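Local coordinates for ribonuclease H (Uncultured organism, PDB 4IBN), which probably cleaves the RNA strand of RNA-DNA hybrids endonucleolytically with the help of magnesium, leaving 5'-phosphomonoester ends, at residues L72-E77 against V91-D96; G103-V108 against V141-V146; H109-R114 against A122-A127; L128-V133 against P212-G217. All coordinates share one frame; numbering follows the deposited sequence.

Contact 1 closes first, joining helix 67-82 to strand 90-95 across a short connection. Contact 2 then opens on helix 98-113 and closes on strand 140-145, the sheet neighbour of strand 90-95, so both contacts pack helices against the same sheet. Contact 3 is nested inside that second loop and holds together the end of helix 98-113 and the start of helix 126-136. Contact 4 opens on helix 126-136 after contact 3 has closed but before contact 2 does, and so crosses contact 2; its long loop returns at 212-217, laying the C-terminal tail over the helices. L72 and I76 of contact 1 also pack on helix 126-136.

Contact 1: residues L72-E77 against V91-D96; sequences LRSVIE and VVFTTD
F93 and V75 meet because each swings its reaching group off its backbone in a particular way. In F93, CG stands opposite the main-chain N (chi1 -170°), which sends the ring from strand 90-95 toward helix 67-82; in V75, chi1 of 177° turns CG2 back beside its own N, facing the ring. The two side chains are roughly perpendicular, with V75 CG2 3.9 Å from F93 CZ, obliquely placed against the ring. S74 OG lies at the ring edge, 4.2 Å from F93 CZ. This hydroxyl is hydrogen-bonded to A71 O within its own helix and also accepts a bond from a water at 2.9 Å. The same water lies 2.7 Å from T95 OG1, which is tied in turn to S97 N, so a polar bridge runs past the apolar core between helix and strand. Beyond the strand end, D96 lies near D22 and E23, an acidic cluster that probably belongs to the DEDN active-site motif. Strand 53-62, helix 67-82 and strand 90-95 form a beta-alpha-beta crossover, and its helix packs here on the central sheet of the RNase H fold.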
loop_
_atom_site.group_PDB
_atom_site.type_symbol
_atom_site.label_atom_id
_atom_site.label_comp_id
_atom_site.label_asym_id
_atom_site.label_seq_id
_atom_site.Cartn_x
_atom_site.Cartn_y
_atom_site.Cartn_z
ATOM N N LEU A 72 -7.288 0.993 1.230
ATOM C CA LEU A 72 -7.112 0.061 2.335
ATOM C C LEU A 72 -6.669 -1.333 1.873
ATOM O O LEU A 72 -5.845 -1.933 2.471
ATOM C CB LEU A 72 -8.322 0.042 3.271
ATOM C CG LEU A 72 -8.460 1.224 4.189
ATOM C CD1 LEU A 72 -9.874 1.374 4.687
ATOM C CD2 LEU A 72 -7.507 1.075 5.294
ATOM N N ARG A 73 -7.217 -1.806 0.773
ATOM C CA ARG A 73 -6.792 -3.076 0.230
ATOM C C ARG A 73 -5.339 -3.072 -0.198
ATOM O O ARG A 73 -4.691 -4.075 -0.128
ATOM C CB ARG A 73 -7.702 -3.557 -0.886
ATOM C CG ARG A 73 -9.113 -3.590 -0.425
ATOM C CD ARG A 73 -9.931 -4.744 -0.886
ATOM N NE ARG A 73 -9.212 -5.993 -0.970
ATOM C CZ ARG A 73 -9.544 -6.917 -1.837
ATOM N NH1 ARG A 73 -10.566 -6.700 -2.616
ATOM N NH2 ARG A 73 -8.895 -8.055 -1.929
ATOM N N SER A 74 -4.854 -1.923 -0.646
ATOM C CA SER A 74 -3.471 -1.844 -1.035
ATOM C C SER A 74 -2.596 -2.140 0.159
ATOM O O SER A 74 -1.604 -2.778 0.045
ATOM C CB SER A 74 -3.125 -0.500 -1.699
ATOM O OG SER A 74 -2.895 0.556 -0.817
ATOM N N VAL A 75 -2.977 -1.630 1.300
ATOM C CA VAL A 75 -2.234 -1.961 2.500
ATOM C C VAL A 75 -2.372 -3.421 2.883
ATOM O O VAL A 75 -1.425 -4.091 3.122
ATOM C CB VAL A 75 -2.738 -1.162 3.683
ATOM C CG1 VAL A 75 -1.999 -1.559 4.967
ATOM C CG2 VAL A 75 -2.549 0.257 3.445
ATOM N N ILE A 76 -3.593 -3.898 2.935
ATOM C CA ILE A 76 -3.792 -5.246 3.357
ATOM C C ILE A 76 -3.110 -6.243 2.474
ATOM O O ILE A 76 -2.457 -7.114 2.924
ATOM C CB ILE A 76 -5.265 -5.580 3.357
ATOM C CG1 ILE A 76 -5.999 -4.738 4.359
ATOM C CG2 ILE A 76 -5.502 -7.020 3.633
ATOM C CD1 ILE A 76 -7.512 -4.721 4.155
ATOM N N GLU A 77 -3.273 -6.089 1.188
ATOM C CA GLU A 77 -2.643 -7.007 0.286
ATOM C C GLU A 77 -1.132 -6.972 0.378
ATOM O O GLU A 77 -0.497 -7.979 0.254
ATOM C CB GLU A 77 -3.093 -6.812 -1.151
ATOM C CG GLU A 77 -4.505 -7.102 -1.355
ATOM C CD GLU A 77 -4.901 -8.516 -1.008
ATOM O OE1 GLU A 77 -4.177 -9.414 -1.319
ATOM O OE2 GLU A 77 -5.971 -8.713 -0.446
ATOM N N VAL A 91 9.404 -1.815 6.679
ATOM C CA VAL A 91 8.804 -1.375 5.449
ATOM C C VAL A 91 8.735 0.126 5.400
ATOM O O VAL A 91 8.278 0.721 6.276
ATOM C CB VAL A 91 7.371 -1.925 5.306
ATOM C CG1 VAL A 91 6.738 -1.494 4.031
ATOM C CG2 VAL A 91 7.371 -3.425 5.457
ATOM N N VAL A 92 9.146 0.695 4.292
ATOM C CA VAL A 92 8.836 2.063 4.017
ATOM C C VAL A 92 7.685 2.023 3.041
ATOM O O VAL A 92 7.864 1.519 1.990
ATOM C CB VAL A 92 10.009 2.772 3.351
ATOM C CG1 VAL A 92 9.642 4.182 3.055
ATOM C CG2 VAL A 92 11.195 2.738 4.231
ATOM N N PHE A 93 6.522 2.538 3.433
ATOM C CA PHE A 93 5.327 2.444 2.619
ATOM C C PHE A 93 4.970 3.821 2.137
ATOM O O PHE A 93 4.665 4.644 2.892
ATOM C CB PHE A 93 4.174 1.839 3.449
ATOM C CG PHE A 93 2.931 1.452 2.663
ATOM C CD1 PHE A 93 2.642 0.155 2.396
ATOM C CD2 PHE A 93 2.009 2.382 2.311
ATOM C CE1 PHE A 93 1.540 -0.188 1.750
ATOM C CE2 PHE A 93 0.909 2.030 1.670
ATOM C CZ PHE A 93 0.678 0.745 1.382
ATOM N N THR A 94 5.061 4.002 0.831
ATOM C CA THR A 94 4.771 5.261 0.217
ATOM C C THR A 94 3.533 5.203 -0.663
ATOM O O THR A 94 3.434 4.411 -1.492
ATOM C CB THR A 94 5.970 5.751 -0.664
ATOM O OG1 THR A 94 7.146 5.826 0.122
ATOM C CG2 THR A 94 5.676 7.084 -1.232
ATOM N N THR A 95 2.612 6.111 -0.420
ATOM C CA THR A 95 1.358 6.123 -1.123
ATOM C C THR A 95 0.898 7.520 -1.405
ATOM O O THR A 95 1.306 8.396 -0.760
ATOM C CB THR A 95 0.287 5.420 -0.329
ATOM O OG1 THR A 95 -0.940 5.496 -1.023
ATOM C CG2 THR A 95 0.156 6.007 1.006
ATOM N N ASP A 96 0.061 7.668 -2.424
ATOM C CA ASP A 96 -0.645 8.906 -2.711
ATOM C C ASP A 96 -1.832 9.160 -1.790
ATOM O O ASP A 96 -2.396 10.193 -1.811
ATOM C CB ASP A 96 -1.141 8.951 -4.160
ATOM C CG ASP A 96 -2.233 7.945 -4.436
ATOM O OD1 ASP A 96 -2.232 6.870 -3.869
ATOM O OD2 ASP A 96 -3.086 8.196 -5.260
HETATM O O HOH W 1 -2.382 3.321 -1.627
#

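Contact 2: residues G103-V108 against V141-V146; sequences GMTRWV and VEWRWV
On the strand that presents W143 to M104, E142 OE2 is gripped by the guanidinium of R144: NE donates a nearly straight bond of 3.0 Å (168°), and NH2 adds a weak one. NE approaches from above the carboxylate plane, while OE2 stays in the plane of the guanidinium. E142 OE1 is bonded to R206 N, so both carboxylate oxygens are held. E142 points away from helix 98-113, whereas W143 points toward it. M104 lies over one face of the indole, its CB 3.6 Å from the centroid of the five-membered ring and 16° off the normal, a CH-pi contact. M104 CG follows along the benzo ring, 3.7 Å from W143 CZ2, and a bend at chi2 (-72°) then brings M104 SD beside the six-membered ring, 4.6 Å from its centroid, in an oblique Met-aromatic contact. V141 CG1 sits over the opposite face, sandwiching the indole. T105 adds CG2 at 4.0 Å from W143 CD1, while its hydroxyl bonds to V101 O. The helix has a wider pi-type turn here, closed by V108 N to G103 O at 2.9 Å. W143 also touches I100 and V136, and meets F93 of the adjacent strand 90-95, whereas M104 packs on A132; helices 98-113 and 126-136 thus share this end of the sheet.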
loop_
_atom_site.group_PDB
_atom_site.type_symbol
_atom_site.label_atom_id
_atom_site.label_comp_id
_atom_site.label_asym_id
_atom_site.label_seq_id
_atom_site.Cartn_x
_atom_site.Cartn_y
_atom_site.Cartn_z
ATOM N N GLY A 103 -4.415 8.023 8.502
ATOM C CA GLY A 103 -5.093 7.012 9.274
ATOM C C GLY A 103 -4.163 6.138 10.063
ATOM O O GLY A 103 -4.399 5.886 11.186
ATOM N N MET A 104 -3.104 5.669 9.437
ATOM C CA MET A 104 -2.150 4.834 10.140
ATOM C C MET A 104 -1.330 5.537 11.196
ATOM O O MET A 104 -0.845 4.926 12.074
ATOM C CB MET A 104 -1.241 4.093 9.191
ATOM C CG MET A 104 -1.980 3.167 8.341
ATOM S SD MET A 104 -2.541 1.744 9.316
ATOM C CE MET A 104 -3.028 0.605 8.060
ATOM N N THR A 105 -1.094 6.810 11.005
ATOM C CA THR A 105 -0.275 7.527 11.937
ATOM C C THR A 105 -1.045 8.232 13.005
ATOM O O THR A 105 -0.498 8.565 14.020
ATOM C CB THR A 105 0.609 8.590 11.261
ATOM O OG1 THR A 105 -0.165 9.501 10.511
ATOM C CG2 THR A 105 1.639 7.943 10.379
ATOM N N ARG A 106 -2.295 8.535 12.711
ATOM C CA ARG A 106 -3.159 9.247 13.628
ATOM C C ARG A 106 -4.512 8.637 13.884
ATOM O O ARG A 106 -4.829 8.322 14.953
ATOM C CB ARG A 106 -3.379 10.671 13.157
ATOM C CG ARG A 106 -2.199 11.499 13.132
ATOM C CD ARG A 106 -2.490 12.895 12.610
ATOM N NE ARG A 106 -1.280 13.670 12.557
ATOM C CZ ARG A 106 -0.974 14.601 13.437
ATOM N NH1 ARG A 106 -1.813 14.905 14.404
ATOM N NH2 ARG A 106 0.165 15.246 13.322
ATOM N N TRP A 107 -5.324 8.515 12.864
ATOM C CA TRP A 107 -6.715 8.205 13.084
ATOM C C TRP A 107 -6.999 6.855 13.759
ATOM O O TRP A 107 -7.886 6.779 14.516
ATOM C CB TRP A 107 -7.511 8.335 11.797
ATOM C CG TRP A 107 -7.318 9.558 11.010
ATOM C CD1 TRP A 107 -6.902 10.750 11.426
ATOM C CD2 TRP A 107 -7.571 9.688 9.632
ATOM N NE1 TRP A 107 -6.855 11.627 10.388
ATOM C CE2 TRP A 107 -7.271 10.980 9.267
ATOM C CE3 TRP A 107 -8.030 8.827 8.673
ATOM C CZ2 TRP A 107 -7.443 11.442 7.985
ATOM C CZ3 TRP A 107 -8.161 9.291 7.364
ATOM C CH2 TRP A 107 -7.876 10.578 7.055
ATOM N N VAL A 108 -6.222 5.817 13.469
ATOM C CA VAL A 108 -6.492 4.510 14.014
ATOM C C VAL A 108 -6.384 4.589 15.512
ATOM O O VAL A 108 -7.035 3.925 16.216
ATOM C CB VAL A 108 -5.564 3.411 13.514
ATOM C CG1 VAL A 108 -5.928 3.019 12.154
ATOM C CG2 VAL A 108 -4.184 3.834 13.586
ATOM N N VAL A 141 6.760 -0.023 10.231
ATOM C CA VAL A 141 6.413 0.725 9.050
ATOM C C VAL A 141 6.642 2.211 9.189
ATOM O O VAL A 141 6.308 2.776 10.163
ATOM C CB VAL A 141 4.973 0.474 8.638
ATOM C CG1 VAL A 141 4.704 1.050 7.251
ATOM C CG2 VAL A 141 4.658 -0.990 8.639
ATOM N N GLU A 142 7.266 2.787 8.175
ATOM C CA GLU A 142 7.358 4.211 8.059
ATOM C C GLU A 142 6.397 4.572 6.967
ATOM O O GLU A 142 6.546 4.133 5.895
ATOM C CB GLU A 142 8.769 4.667 7.685
ATOM C CG GLU A 142 8.842 6.128 7.353
ATOM C CD GLU A 142 10.217 6.667 7.059
ATOM O OE1 GLU A 142 11.192 5.974 7.218
ATOM O OE2 GLU A 142 10.282 7.823 6.686
ATOM N N TRP A 143 5.413 5.369 7.303
ATOM C CA TRP A 143 4.377 5.738 6.368
ATOM C C TRP A 143 4.727 7.055 5.681
ATOM O O TRP A 143 5.005 7.990 6.358
ATOM C CB TRP A 143 3.020 5.857 7.112
ATOM C CG TRP A 143 2.599 4.610 7.843
ATOM C CD1 TRP A 143 2.730 4.353 9.139
ATOM C CD2 TRP A 143 1.968 3.472 7.281
ATOM N NE1 TRP A 143 2.256 3.119 9.444
ATOM C CE2 TRP A 143 1.774 2.560 8.300
ATOM C CE3 TRP A 143 1.549 3.142 6.018
ATOM C CZ2 TRP A 143 1.206 1.336 8.080
ATOM C CZ3 TRP A 143 0.972 1.956 5.809
ATOM C CH2 TRP A 143 0.810 1.055 6.815
ATOM N N ARG A 144 4.730 7.102 4.354
ATOM C CA ARG A 144 5.109 8.292 3.618
ATOM C C ARG A 144 4.071 8.642 2.573
ATOM O O ARG A 144 3.590 7.772 1.962
ATOM C CB ARG A 144 6.418 8.060 2.864
ATOM C CG ARG A 144 7.631 7.864 3.735
ATOM C CD ARG A 144 8.891 7.989 2.959
ATOM N NE ARG A 144 10.086 7.696 3.718
ATOM C CZ ARG A 144 11.250 7.422 3.174
ATOM N NH1 ARG A 144 11.383 7.411 1.884
ATOM N NH2 ARG A 144 12.274 7.140 3.922
ATOM N N TRP A 145 3.770 9.934 2.412
ATOM C CA TRP A 145 2.860 10.427 1.389
ATOM C C TRP A 145 3.626 11.136 0.277
ATOM O O TRP A 145 4.571 11.818 0.522
ATOM C CB TRP A 145 1.863 11.419 1.996
ATOM C CG TRP A 145 0.959 12.041 1.033
ATOM C CD1 TRP A 145 -0.019 11.448 0.407
ATOM C CD2 TRP A 145 0.954 13.380 0.600
ATOM N NE1 TRP A 145 -0.657 12.286 -0.405
ATOM C CE2 TRP A 145 -0.068 13.500 -0.318
ATOM C CE3 TRP A 145 1.729 14.480 0.874
ATOM C CZ2 TRP A 145 -0.346 14.671 -0.958
ATOM C CZ3 TRP A 145 1.443 15.643 0.245
ATOM C CH2 TRP A 145 0.422 15.721 -0.665
ATOM N N VAL A 146 3.174 10.928 -0.948
ATOM C CA VAL A 146 3.593 11.727 -2.082
ATOM C C VAL A 146 2.386 12.087 -2.899
ATOM O O VAL A 146 1.435 11.398 -2.875
ATOM C CB VAL A 146 4.542 10.950 -3.022
ATOM C CG1 VAL A 146 5.902 10.759 -2.373
ATOM C CG2 VAL A 146 3.951 9.678 -3.416
#

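Contact 3: residues H109-R114 against A122-A127; sequences HDWAQR and AIENLA
W111 near the end of helix 98-113 and R114 just beyond it meet E124, in the loop, and L126, the first residue of helix 126-136, in a helix-loop-helix unit that probably corresponds to the basic protrusion, or handle, of bacterial type 1 RNases H. The charged part is a salt bridge of 2.6 Å between R114 NH2 and E124 OE2. The two side chains approach each other from the two sides of the gap, and OE2 arrives at the edge of the guanidinium, whose plane is turned 41° from the carboxylate. E124 OE1 is hydrogen-bonded to K119 N, so the carboxylate ties the middle of the connecting loop as well as its start. With R118 and K119 also close by, its negative charge probably offsets some of the positive charge here. The apolar part is a CH-pi contact: L126 CD2 lies over the five-membered ring of W111, 4.2 Å from its centroid and 12° off the normal. W111 also meets W129 one turn further along helix 126-136. Between charged and apolar parts, W111 CD1 lies at the guanidinium edge of R114, and W111 NE1 is 3.9 Å from E124 OE2, with ring and carboxylate planes nearly perpendicular at 89°.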
loop_
_atom_site.group_PDB
_atom_site.type_symbol
_atom_site.label_atom_id
_atom_site.label_comp_id
_atom_site.label_asym_id
_atom_site.label_seq_id
_atom_site.Cartn_x
_atom_site.Cartn_y
_atom_site.Cartn_z
ATOM N N HIS A 109 -5.478 5.415 15.957
ATOM C CA HIS A 109 -5.324 5.621 17.365
ATOM C C HIS A 109 -6.576 6.272 17.938
ATOM O O HIS A 109 -6.980 5.936 18.980
ATOM C CB HIS A 109 -4.062 6.439 17.667
ATOM C CG HIS A 109 -2.792 5.795 17.214
ATOM N ND1 HIS A 109 -2.305 4.639 17.758
ATOM C CD2 HIS A 109 -1.903 6.159 16.271
ATOM C CE1 HIS A 109 -1.182 4.312 17.167
ATOM N NE2 HIS A 109 -0.922 5.212 16.249
ATOM N N ASP A 110 -7.143 7.236 17.254
ATOM C CA ASP A 110 -8.377 7.842 17.707
ATOM C C ASP A 110 -9.513 6.845 17.709
ATOM O O ASP A 110 -10.282 6.806 18.613
ATOM C CB ASP A 110 -8.785 9.003 16.813
ATOM C CG ASP A 110 -7.835 10.178 16.886
ATOM O OD1 ASP A 110 -7.186 10.351 17.909
ATOM O OD2 ASP A 110 -7.736 10.922 15.902
ATOM N N TRP A 111 -9.626 6.053 16.666
ATOM C CA TRP A 111 -10.685 5.094 16.584
ATOM C C TRP A 111 -10.592 4.048 17.692
ATOM O O TRP A 111 -11.561 3.688 18.267
ATOM C CB TRP A 111 -10.694 4.420 15.204
ATOM C CG TRP A 111 -11.080 5.341 14.142
ATOM C CD1 TRP A 111 -11.956 6.310 14.243
ATOM C CD2 TRP A 111 -10.618 5.360 12.782
ATOM N NE1 TRP A 111 -12.078 6.977 13.052
ATOM C CE2 TRP A 111 -11.250 6.399 12.140
ATOM C CE3 TRP A 111 -9.722 4.606 12.062
ATOM C CZ2 TRP A 111 -11.028 6.683 10.790
ATOM C CZ3 TRP A 111 -9.482 4.918 10.778
ATOM C CH2 TRP A 111 -10.134 5.918 10.144
ATOM N N ALA A 112 -9.405 3.561 17.954
ATOM C CA ALA A 112 -9.204 2.594 19.003
ATOM C C ALA A 112 -9.566 3.179 20.350
ATOM O O ALA A 112 -10.119 2.548 21.182
ATOM C CB ALA A 112 -7.805 2.103 19.019
ATOM N N GLN A 113 -9.239 4.426 20.513
ATOM C CA GLN A 113 -9.492 5.108 21.745
ATOM C C GLN A 113 -10.994 5.118 22.003
ATOM O O GLN A 113 -11.431 5.001 23.101
ATOM C CB GLN A 113 -8.935 6.510 21.683
ATOM C CG GLN A 113 -8.849 7.176 22.973
ATOM C CD GLN A 113 -8.217 8.524 22.838
ATOM O OE1 GLN A 113 -8.551 9.264 21.968
ATOM N NE2 GLN A 113 -7.292 8.833 23.712
ATOM N N ARG A 114 -11.780 5.217 20.957
ATOM C CA ARG A 114 -13.203 5.317 21.082
ATOM C C ARG A 114 -13.889 3.970 20.967
ATOM O O ARG A 114 -15.048 3.903 20.721
ATOM C CB ARG A 114 -13.774 6.359 20.130
ATOM C CG ARG A 114 -14.329 5.822 18.853
ATOM C CD ARG A 114 -15.391 6.698 18.182
ATOM N NE ARG A 114 -15.209 6.679 16.763
ATOM C CZ ARG A 114 -16.168 6.700 15.861
ATOM N NH1 ARG A 114 -17.457 6.717 16.227
ATOM N NH2 ARG A 114 -15.845 6.656 14.592
ATOM N N ALA A 122 -22.113 7.768 9.257
ATOM C CA ALA A 122 -20.804 7.741 8.679
ATOM C C ALA A 122 -20.535 6.492 7.901
ATOM O O ALA A 122 -21.131 5.476 8.154
ATOM C CB ALA A 122 -19.774 7.918 9.770
ATOM N N ILE A 123 -19.632 6.567 6.947
ATOM C CA ILE A 123 -19.119 5.378 6.306
ATOM C C ILE A 123 -17.623 5.391 6.400
ATOM O O ILE A 123 -16.967 5.937 5.586
ATOM C CB ILE A 123 -19.530 5.318 4.862
ATOM C CG1 ILE A 123 -21.015 5.032 4.767
ATOM C CG2 ILE A 123 -18.819 4.226 4.187
ATOM C CD1 ILE A 123 -21.497 4.790 3.371
ATOM N N GLU A 124 -17.101 4.829 7.458
ATOM C CA GLU A 124 -15.707 4.963 7.765
ATOM C C GLU A 124 -14.831 3.750 7.361
ATOM O O GLU A 124 -13.702 3.741 7.649
ATOM C CB GLU A 124 -15.563 5.199 9.258
ATOM C CG GLU A 124 -16.187 6.441 9.754
ATOM C CD GLU A 124 -16.526 6.426 11.266
ATOM O OE1 GLU A 124 -17.475 5.760 11.697
ATOM O OE2 GLU A 124 -15.854 7.151 11.994
ATOM N N ASN A 125 -15.401 2.736 6.762
ATOM C CA ASN A 125 -14.662 1.537 6.424
ATOM C C ASN A 125 -13.987 0.876 7.646
ATOM O O ASN A 125 -12.953 0.316 7.522
ATOM C CB ASN A 125 -13.570 1.830 5.411
ATOM C CG ASN A 125 -14.039 2.626 4.236
ATOM O OD1 ASN A 125 -13.601 3.722 4.035
ATOM N ND2 ASN A 125 -14.887 2.070 3.462
ATOM N N LEU A 126 -14.633 0.908 8.791
ATOM C CA LEU A 126 -14.005 0.460 10.003
ATOM C C LEU A 126 -13.567 -1.002 9.959
ATOM O O LEU A 126 -12.565 -1.322 10.522
ATOM C CB LEU A 126 -14.876 0.704 11.239
ATOM C CG LEU A 126 -15.114 2.146 11.651
ATOM C CD1 LEU A 126 -15.936 2.248 12.901
ATOM C CD2 LEU A 126 -13.883 2.997 11.737
ATOM N N ALA A 127 -14.342 -1.875 9.348
ATOM C CA ALA A 127 -13.941 -3.264 9.288
ATOM C C ALA A 127 -12.646 -3.452 8.514
ATOM O O ALA A 127 -11.815 -4.201 8.907
ATOM C CB ALA A 127 -15.016 -4.106 8.708
#

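Contact 4: residues L128-V133 against P212-G217; sequences LWQEAV and PVVAAG
V133 and V214 form the heart of a partly buried apolar contact in which the irregular C-terminal tail, at 212-217, lies along helix 126-136. The closest methyls are V133 CG1 and V214 CG1, 3.9 Å apart, and the two side chains run antiparallel alongside one another. In V133, chi1 of 165° holds CG1 opposite its backbone N, turned out to the tail, and there it also packs on the tail backbone: P212 O is 3.4 Å from V133 CG1. V214 CG1 goes on to the previous turn of the helix, lying 4.0 Å from the carbonyl oxygen Q130 O and 4.3 Å from Q130 CB. One valine of the tail therefore bridges residues three apart on the helix, and the Q130 side chain also touches W116. Helix 126-136 belongs to the RNase H fold and leads into the edge strand 140-145; the tail returns to it from almost eighty residues later in the chain. P212 also packs on A112 of helix 98-113, and V133 on V108 of that helix and on L211, which places the tail across both helices. V213 and A215 point their CB atoms from the helix, the alternation that lets V214 face it. Beyond V214 the tail bends in an inverse gamma turn centred on A215, with a weak bond of 3.2 Å from A216 N to V214 O.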
loop_
_atom_site.group_PDB
_atom_site.type_symbol
_atom_site.label_atom_id
_atom_site.label_comp_id
_atom_site.label_asym_id
_atom_site.label_seq_id
_atom_site.Cartn_x
_atom_site.Cartn_y
_atom_site.Cartn_z
ATOM N N LEU A 128 -12.532 -2.766 7.396
ATOM C CA LEU A 128 -11.324 -2.808 6.623
ATOM C C LEU A 128 -10.136 -2.206 7.337
ATOM O O LEU A 128 -9.088 -2.689 7.227
ATOM C CB LEU A 128 -11.492 -2.164 5.263
ATOM C CG LEU A 128 -11.871 -2.941 4.032
ATOM C CD1 LEU A 128 -11.579 -2.056 2.872
ATOM C CD2 LEU A 128 -11.145 -4.189 3.861
ATOM N N TRP A 129 -10.340 -1.142 8.068
ATOM C CA TRP A 129 -9.267 -0.558 8.825
ATOM C C TRP A 129 -8.748 -1.568 9.830
ATOM O O TRP A 129 -7.594 -1.689 10.015
ATOM C CB TRP A 129 -9.715 0.692 9.560
ATOM C CG TRP A 129 -9.605 1.918 8.763
ATOM C CD1 TRP A 129 -10.619 2.655 8.260
ATOM C CD2 TRP A 129 -8.415 2.572 8.379
ATOM N NE1 TRP A 129 -10.142 3.722 7.601
ATOM C CE2 TRP A 129 -8.783 3.696 7.647
ATOM C CE3 TRP A 129 -7.073 2.349 8.619
ATOM C CZ2 TRP A 129 -7.863 4.555 7.126
ATOM C CZ3 TRP A 129 -6.176 3.202 8.080
ATOM C CH2 TRP A 129 -6.569 4.293 7.355
ATOM N N GLN A 130 -9.647 -2.295 10.456
ATOM C CA GLN A 130 -9.225 -3.315 11.386
ATOM C C GLN A 130 -8.401 -4.412 10.733
ATOM O O GLN A 130 -7.460 -4.844 11.279
ATOM C CB GLN A 130 -10.410 -3.920 12.160
ATOM C CG GLN A 130 -11.079 -2.978 13.090
ATOM C CD GLN A 130 -12.239 -3.622 13.856
ATOM O OE1 GLN A 130 -12.809 -4.550 13.419
ATOM N NE2 GLN A 130 -12.546 -3.104 14.976
ATOM N N GLU A 131 -8.808 -4.836 9.559
ATOM C CA GLU A 131 -8.041 -5.772 8.790
ATOM C C GLU A 131 -6.668 -5.217 8.379
ATOM O O GLU A 131 -5.705 -5.906 8.372
ATOM C CB GLU A 131 -8.809 -6.203 7.535
ATOM C CG GLU A 131 -10.006 -6.999 7.790
ATOM C CD GLU A 131 -10.580 -7.669 6.538
ATOM O OE1 GLU A 131 -9.844 -7.907 5.586
ATOM O OE2 GLU A 131 -11.752 -7.999 6.567
ATOM N N ALA A 132 -6.628 -3.971 8.012
ATOM C CA ALA A 132 -5.372 -3.391 7.677
ATOM C C ALA A 132 -4.431 -3.314 8.840
ATOM O O ALA A 132 -3.278 -3.503 8.683
ATOM C CB ALA A 132 -5.560 -2.060 7.106
ATOM N N VAL A 133 -4.953 -2.954 9.996
ATOM C CA VAL A 133 -4.133 -2.839 11.182
ATOM C C VAL A 133 -3.560 -4.199 11.545
ATOM O O VAL A 133 -2.452 -4.329 11.895
ATOM C CB VAL A 133 -4.899 -2.275 12.364
ATOM C CG1 VAL A 133 -4.167 -2.499 13.641
ATOM C CG2 VAL A 133 -5.216 -0.833 12.163
ATOM N N PRO A 212 -2.537 0.053 17.517
ATOM C CA PRO A 212 -3.370 -0.545 18.547
ATOM C C PRO A 212 -3.784 -1.971 18.152
ATOM O O PRO A 212 -4.110 -2.181 17.038
ATOM C CB PRO A 212 -4.576 0.378 18.556
ATOM C CG PRO A 212 -4.689 0.879 17.166
ATOM C CD PRO A 212 -3.278 1.004 16.686
ATOM N N VAL A 213 -3.732 -2.937 19.067
ATOM C CA VAL A 213 -4.136 -4.316 18.749
ATOM C C VAL A 213 -5.624 -4.249 18.871
ATOM O O VAL A 213 -6.113 -3.934 19.897
ATOM C CB VAL A 213 -3.591 -5.342 19.766
ATOM C CG1 VAL A 213 -4.147 -6.739 19.508
ATOM C CG2 VAL A 213 -2.117 -5.330 19.767
ATOM N N VAL A 214 -6.326 -4.539 17.796
ATOM C CA VAL A 214 -7.742 -4.319 17.697
ATOM C C VAL A 214 -8.540 -5.153 18.701
ATOM O O VAL A 214 -8.229 -6.304 18.967
ATOM C CB VAL A 214 -8.257 -4.692 16.294
ATOM C CG1 VAL A 214 -7.385 -4.094 15.206
ATOM C CG2 VAL A 214 -8.207 -6.169 16.157
ATOM N N ALA A 215 -9.591 -4.548 19.213
ATOM C CA ALA A 215 -10.544 -5.216 20.071
ATOM C C ALA A 215 -11.638 -5.982 19.267
ATOM O O ALA A 215 -12.767 -5.559 19.110
ATOM C CB ALA A 215 -11.145 -4.218 20.951
ATOM N N ALA A 216 -11.274 -7.140 18.779
ATOM C CA ALA A 216 -12.144 -7.897 17.933
ATOM C C ALA A 216 -13.416 -8.329 18.633
ATOM O O ALA A 216 -13.427 -8.658 19.773
ATOM C CB ALA A 216 -11.427 -9.076 17.416
ATOM N N GLY A 217 -14.501 -8.294 17.892
ATOM C CA GLY A 217 -15.764 -8.849 18.334
ATOM C C GLY A 217 -16.768 -7.993 19.063
ATOM O O GLY A 217 -17.852 -8.425 19.296
#